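Local coordinates for protein poly-beta-hydroxybuterate polymerase (Cupriavidus necator, PDB 5T6O) that probably acts as an acyltransferase that polymerises hydroxybutyrate units into polyhydroxybutyrate, this chain being its catalytic domain of alpha/beta hydrolase fold, at residues W89-I101 against T123-R135. The protein carries 1 engineered substitution. Numbering follows the deposited sequence.
Sequences WDDYIEHAAIRAI and TIVSTALAVLAAR. With SO4 (sulfate ion), chain C.
Ala97 and Ala128 meet methyl to methyl, CB to CB at 3.6 Å. The two helix segments cross at -83°, their axes 9.1 Å apart. Beside the alanines Ile93 is a knob among Ile124, Thr127, Ala128 and Val131; its CG1 branch, anti to the carbonyl carbon (chi1 -63°), carries CD1 to 3.7 Å from Ile124 O. Within the same helix, that CD1 sits above the Trp89 ring, offset toward its rim; the ring's edge meets Thr127 OG1 in plane, CZ2 to OG1 at 3.7 Å. The hydroxyl donates to Thr123 O, which also accepts Thr127 N from the opposite face of its plane. Topologically, helix 89-108 follows strand 72-77 and helix 120-134 follows strand 113-118 of the central alpha/beta hydrolase sheet; Ile124 touches Trp77 on the former strand. Just past the C-terminal end of helix 120-134, Arg135, extended from CG to NE, forms a bidentate salt bridge with Glu94: NH1 to OE1 is 2.6 Å and NH2 to OE2 3.2 Å. Both oxygens use syn lone pairs, with carboxylate and guanidinium planes only 5° apart. Val131 CG1 lies above the rim of one guanidinium face and also meets Ile98 CD1 at 3.8 Å. Further out, Trp239 stacks on Trp89, and Val258 touches Ile93, Thr127 and Val131.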
loop_
_atom_site.group_PDB
_atom_site.type_symbol
_atom_site.label_atom_id
_atom_site.label_comp_id
_atom_site.label_asym_id
_atom_site.label_seq_id
_atom_site.Cartn_x
_atom_site.Cartn_y
_atom_site.Cartn_z
ATOM N N TRP A 89 -22.547 8.537 24.625
ATOM C CA TRP A 89 -21.118 8.766 24.824
ATOM C C TRP A 89 -20.882 9.679 26.023
ATOM O O TRP A 89 -19.992 9.415 26.839
ATOM C CB TRP A 89 -20.496 9.352 23.554
ATOM C CG TRP A 89 -19.056 9.802 23.688
ATOM C CD1 TRP A 89 -18.618 11.047 24.045
ATOM C CD2 TRP A 89 -17.880 9.023 23.430
ATOM N NE1 TRP A 89 -17.245 11.089 24.034
ATOM C CE2 TRP A 89 -16.766 9.860 23.663
ATOM C CE3 TRP A 89 -17.660 7.695 23.031
ATOM C CZ2 TRP A 89 -15.455 9.418 23.509
ATOM C CZ3 TRP A 89 -16.357 7.254 22.875
ATOM C CH2 TRP A 89 -15.267 8.116 23.117
ATOM N N ASP A 90 -21.696 10.738 26.163
ATOM C CA ASP A 90 -21.561 11.658 27.293
ATOM C C ASP A 90 -21.839 10.961 28.620
ATOM O O ASP A 90 -21.175 11.243 29.626
ATOM C CB ASP A 90 -22.499 12.859 27.126
ATOM C CG ASP A 90 -21.992 13.854 26.097
ATOM O OD1 ASP A 90 -21.221 13.446 25.213
ATOM O OD2 ASP A 90 -22.356 15.044 26.176
ATOM N N ASP A 91 -22.833 10.069 28.651
ATOM C CA ASP A 91 -23.121 9.337 29.881
ATOM C C ASP A 91 -21.884 8.597 30.360
ATOM O O ASP A 91 -21.553 8.608 31.554
ATOM C CB ASP A 91 -24.253 8.333 29.664
ATOM C CG ASP A 91 -25.614 8.976 29.493
ATOM O OD1 ASP A 91 -25.816 10.145 29.903
ATOM O OD2 ASP A 91 -26.495 8.270 28.948
ATOM N N TYR A 92 -21.204 7.925 29.430
ATOM C CA TYR A 92 -20.026 7.140 29.778
ATOM C C TYR A 92 -18.891 8.037 30.238
ATOM O O TYR A 92 -18.141 7.673 31.146
ATOM C CB TYR A 92 -19.591 6.294 28.581
ATOM C CG TYR A 92 -20.283 4.946 28.495
ATOM C CD1 TYR A 92 -21.662 4.837 28.582
ATOM C CD2 TYR A 92 -19.543 3.780 28.329
ATOM C CE1 TYR A 92 -22.292 3.606 28.498
ATOM C CE2 TYR A 92 -20.166 2.543 28.241
ATOM C CZ TYR A 92 -21.532 2.461 28.327
ATOM O OH TYR A 92 -22.143 1.226 28.242
ATOM N N ILE A 93 -18.737 9.205 29.609
ATOM C CA ILE A 93 -17.682 10.131 30.008
ATOM C C ILE A 93 -17.906 10.607 31.436
ATOM O O ILE A 93 -16.993 10.574 32.274
ATOM C CB ILE A 93 -17.601 11.319 29.027
ATOM C CG1 ILE A 93 -17.226 10.837 27.616
ATOM C CG2 ILE A 93 -16.589 12.345 29.522
ATOM C CD1 ILE A 93 -15.861 10.147 27.533
ATOM N N GLU A 94 -19.136 11.045 31.738
ATOM C CA GLU A 94 -19.429 11.626 33.045
ATOM C C GLU A 94 -19.504 10.559 34.132
ATOM O O GLU A 94 -18.881 10.692 35.193
ATOM C CB GLU A 94 -20.748 12.393 32.991
ATOM C CG GLU A 94 -20.991 13.220 34.231
ATOM C CD GLU A 94 -20.110 14.455 34.267
ATOM O OE1 GLU A 94 -20.276 15.318 33.371
ATOM O OE2 GLU A 94 -19.254 14.560 35.178
ATOM N N HIS A 95 -20.285 9.507 33.900
ATOM C CA HIS A 95 -20.637 8.589 34.973
ATOM C C HIS A 95 -19.699 7.397 35.084
ATOM O O HIS A 95 -19.866 6.581 35.996
ATOM C CB HIS A 95 -22.080 8.120 34.786
ATOM C CG HIS A 95 -23.064 9.242 34.762
ATOM N ND1 HIS A 95 -23.212 10.119 35.817
ATOM C CD2 HIS A 95 -23.932 9.647 33.806
ATOM C CE1 HIS A 95 -24.141 11.011 35.512
ATOM N NE2 HIS A 95 -24.592 10.747 34.299
ATOM N N ALA A 96 -18.716 7.277 34.191
ATOM C CA ALA A 96 -17.736 6.211 34.329
ATOM C C ALA A 96 -16.314 6.762 34.314
ATOM O O ALA A 96 -15.583 6.584 35.287
ATOM C CB ALA A 96 -17.927 5.160 33.233
ATOM N N ALA A 97 -15.902 7.442 33.241
ATOM C CA ALA A 97 -14.512 7.898 33.167
ATOM C C ALA A 97 -14.225 8.979 34.205
ATOM O O ALA A 97 -13.296 8.852 35.013
ATOM C CB ALA A 97 -14.188 8.407 31.760
ATOM N N ILE A 98 -15.000 10.065 34.183
ATOM C CA ILE A 98 -14.777 11.138 35.146
ATOM C C ILE A 98 -15.070 10.645 36.557
ATOM O O ILE A 98 -14.314 10.925 37.496
ATOM C CB ILE A 98 -15.619 12.375 34.769
ATOM C CG1 ILE A 98 -15.097 12.979 33.461
ATOM C CG2 ILE A 98 -15.580 13.420 35.870
ATOM C CD1 ILE A 98 -15.886 14.195 32.979
ATOM N N ARG A 99 -16.148 9.868 36.722
ATOM C CA ARG A 99 -16.471 9.304 38.033
ATOM C C ARG A 99 -15.336 8.429 38.564
ATOM O O ARG A 99 -14.989 8.508 39.748
ATOM C CB ARG A 99 -17.777 8.506 37.943
ATOM C CG ARG A 99 -18.343 8.019 39.284
ATOM C CD ARG A 99 -18.741 9.183 40.192
ATOM N NE ARG A 99 -19.689 8.747 41.218
ATOM C CZ ARG A 99 -19.526 8.919 42.527
ATOM N NH1 ARG A 99 -20.447 8.468 43.369
ATOM N NH2 ARG A 99 -18.463 9.558 42.997
ATOM N N ALA A 100 -14.738 7.593 37.706
ATOM C CA ALA A 100 -13.662 6.715 38.167
ATOM C C ALA A 100 -12.441 7.513 38.590
ATOM O O ALA A 100 -11.774 7.169 39.574
ATOM C CB ALA A 100 -13.274 5.716 37.076
ATOM N N ILE A 101 -12.115 8.569 37.843
ATOM C CA ILE A 101 -11.026 9.451 38.251
ATOM C C ILE A 101 -11.299 10.031 39.633
ATOM O O ILE A 101 -10.408 10.062 40.496
ATOM C CB ILE A 101 -10.814 10.554 37.196
ATOM C CG1 ILE A 101 -10.270 9.941 35.904
ATOM C CG2 ILE A 101 -9.848 11.625 37.702
ATOM C CD1 ILE A 101 -10.318 10.905 34.733
ATOM N N THR A 123 -9.225 6.574 24.143
ATOM C CA THR A 123 -10.047 7.633 23.572
ATOM C C THR A 123 -10.996 8.188 24.625
ATOM O O THR A 123 -11.137 9.407 24.774
ATOM C CB THR A 123 -10.834 7.097 22.371
ATOM O OG1 THR A 123 -9.958 6.346 21.515
ATOM C CG2 THR A 123 -11.466 8.241 21.581
ATOM N N ILE A 124 -11.647 7.291 25.370
ATOM C CA ILE A 124 -12.545 7.690 26.451
ATOM C C ILE A 124 -11.797 8.507 27.495
ATOM O O ILE A 124 -12.235 9.596 27.887
ATOM C CB ILE A 124 -13.198 6.445 27.078
ATOM C CG1 ILE A 124 -14.230 5.845 26.123
ATOM C CG2 ILE A 124 -13.836 6.788 28.430
ATOM C CD1 ILE A 124 -14.665 4.398 26.486
ATOM N N VAL A 125 -10.665 7.992 27.980
ATOM C CA VAL A 125 -10.050 8.692 29.099
ATOM C C VAL A 125 -9.454 10.021 28.645
ATOM O O VAL A 125 -9.461 10.998 29.405
ATOM C CB VAL A 125 -9.027 7.804 29.828
ATOM C CG1 VAL A 125 -7.673 7.794 29.116
ATOM C CG2 VAL A 125 -8.909 8.299 31.256
ATOM N N SER A 126 -8.986 10.106 27.397
ATOM C CA SER A 126 -8.486 11.385 26.894
ATOM C C SER A 126 -9.610 12.407 26.789
ATOM O O SER A 126 -9.423 13.584 27.129
ATOM C CB SER A 126 -7.807 11.194 25.536
ATOM O OG SER A 126 -6.690 10.323 25.661
ATOM N N THR A 127 -10.787 11.976 26.315
ATOM C CA THR A 127 -11.926 12.885 26.253
ATOM C C THR A 127 -12.302 13.372 27.647
ATOM O O THR A 127 -12.545 14.567 27.853
ATOM C CB THR A 127 -13.109 12.187 25.575
ATOM O OG1 THR A 127 -12.720 11.788 24.254
ATOM C CG2 THR A 127 -14.329 13.110 25.504
ATOM N N ALA A 128 -12.314 12.461 28.625
ATOM C CA ALA A 128 -12.678 12.824 29.992
ATOM C C ALA A 128 -11.724 13.861 30.572
ATOM O O ALA A 128 -12.161 14.818 31.222
ATOM C CB ALA A 128 -12.704 11.576 30.876
ATOM N N LEU A 129 -10.417 13.679 30.366
ATOM C CA LEU A 129 -9.469 14.648 30.901
ATOM C C LEU A 129 -9.578 15.987 30.178
ATOM O O LEU A 129 -9.418 17.041 30.802
ATOM C CB LEU A 129 -8.049 14.084 30.826
ATOM C CG LEU A 129 -7.779 12.983 31.855
ATOM C CD1 LEU A 129 -6.452 12.313 31.567
ATOM C CD2 LEU A 129 -7.788 13.554 33.274
ATOM N N ALA A 130 -9.885 15.969 28.878
ATOM C CA ALA A 130 -10.115 17.223 28.167
ATOM C C ALA A 130 -11.368 17.926 28.687
ATOM O O ALA A 130 -11.389 19.156 28.808
ATOM C CB ALA A 130 -10.214 16.969 26.663
ATOM N N VAL A 131 -12.426 17.163 28.982
ATOM C CA VAL A 131 -13.619 17.748 29.598
ATOM C C VAL A 131 -13.265 18.358 30.947
ATOM O O VAL A 131 -13.641 19.498 31.253
ATOM C CB VAL A 131 -14.736 16.695 29.725
ATOM C CG1 VAL A 131 -15.855 17.181 30.678
ATOM C CG2 VAL A 131 -15.314 16.370 28.346
ATOM N N LEU A 132 -12.526 17.609 31.769
ATOM C CA LEU A 132 -12.150 18.099 33.090
ATOM C C LEU A 132 -11.287 19.355 32.999
ATOM O O LEU A 132 -11.445 20.280 33.805
ATOM C CB LEU A 132 -11.423 16.993 33.863
ATOM C CG LEU A 132 -12.332 15.906 34.448
ATOM C CD1 LEU A 132 -11.540 14.656 34.852
ATOM C CD2 LEU A 132 -13.101 16.465 35.637
ATOM N N ALA A 133 -10.368 19.414 32.029
ATOM C CA ALA A 133 -9.506 20.594 31.920
ATOM C C ALA A 133 -10.321 21.839 31.591
ATOM O O ALA A 133 -10.072 22.916 32.143
ATOM C CB ALA A 133 -8.415 20.371 30.865
ATOM N N ALA A 134 -11.310 21.705 30.702
ATOM C CA ALA A 134 -12.198 22.823 30.403
ATOM C C ALA A 134 -13.006 23.261 31.620
ATOM O O ALA A 134 -13.451 24.413 31.678
ATOM C CB ALA A 134 -13.129 22.446 29.246
ATOM N N ARG A 135 -13.220 22.372 32.589
ATOM C CA ARG A 135 -13.835 22.737 33.862
ATOM C C ARG A 135 -12.829 23.310 34.855
ATOM O O ARG A 135 -13.202 23.586 35.999
ATOM C CB ARG A 135 -14.531 21.512 34.485
ATOM C CG ARG A 135 -15.668 20.920 33.647
ATOM C CD ARG A 135 -16.316 19.705 34.329
ATOM N NE ARG A 135 -17.425 19.167 33.543
ATOM C CZ ARG A 135 -17.975 17.969 33.733
ATOM N NH1 ARG A 135 -18.979 17.564 32.960
ATOM N NH2 ARG A 135 -17.526 17.169 34.691
HETATM S S SO4 C . -23.096 7.523 41.092
HETATM O O1 SO4 C . -23.570 8.847 41.470
HETATM O O2 SO4 C . -22.046 7.644 40.071
HETATM O O3 SO4 C . -24.203 6.725 40.584
HETATM O O4 SO4 C . -22.563 6.866 42.281
#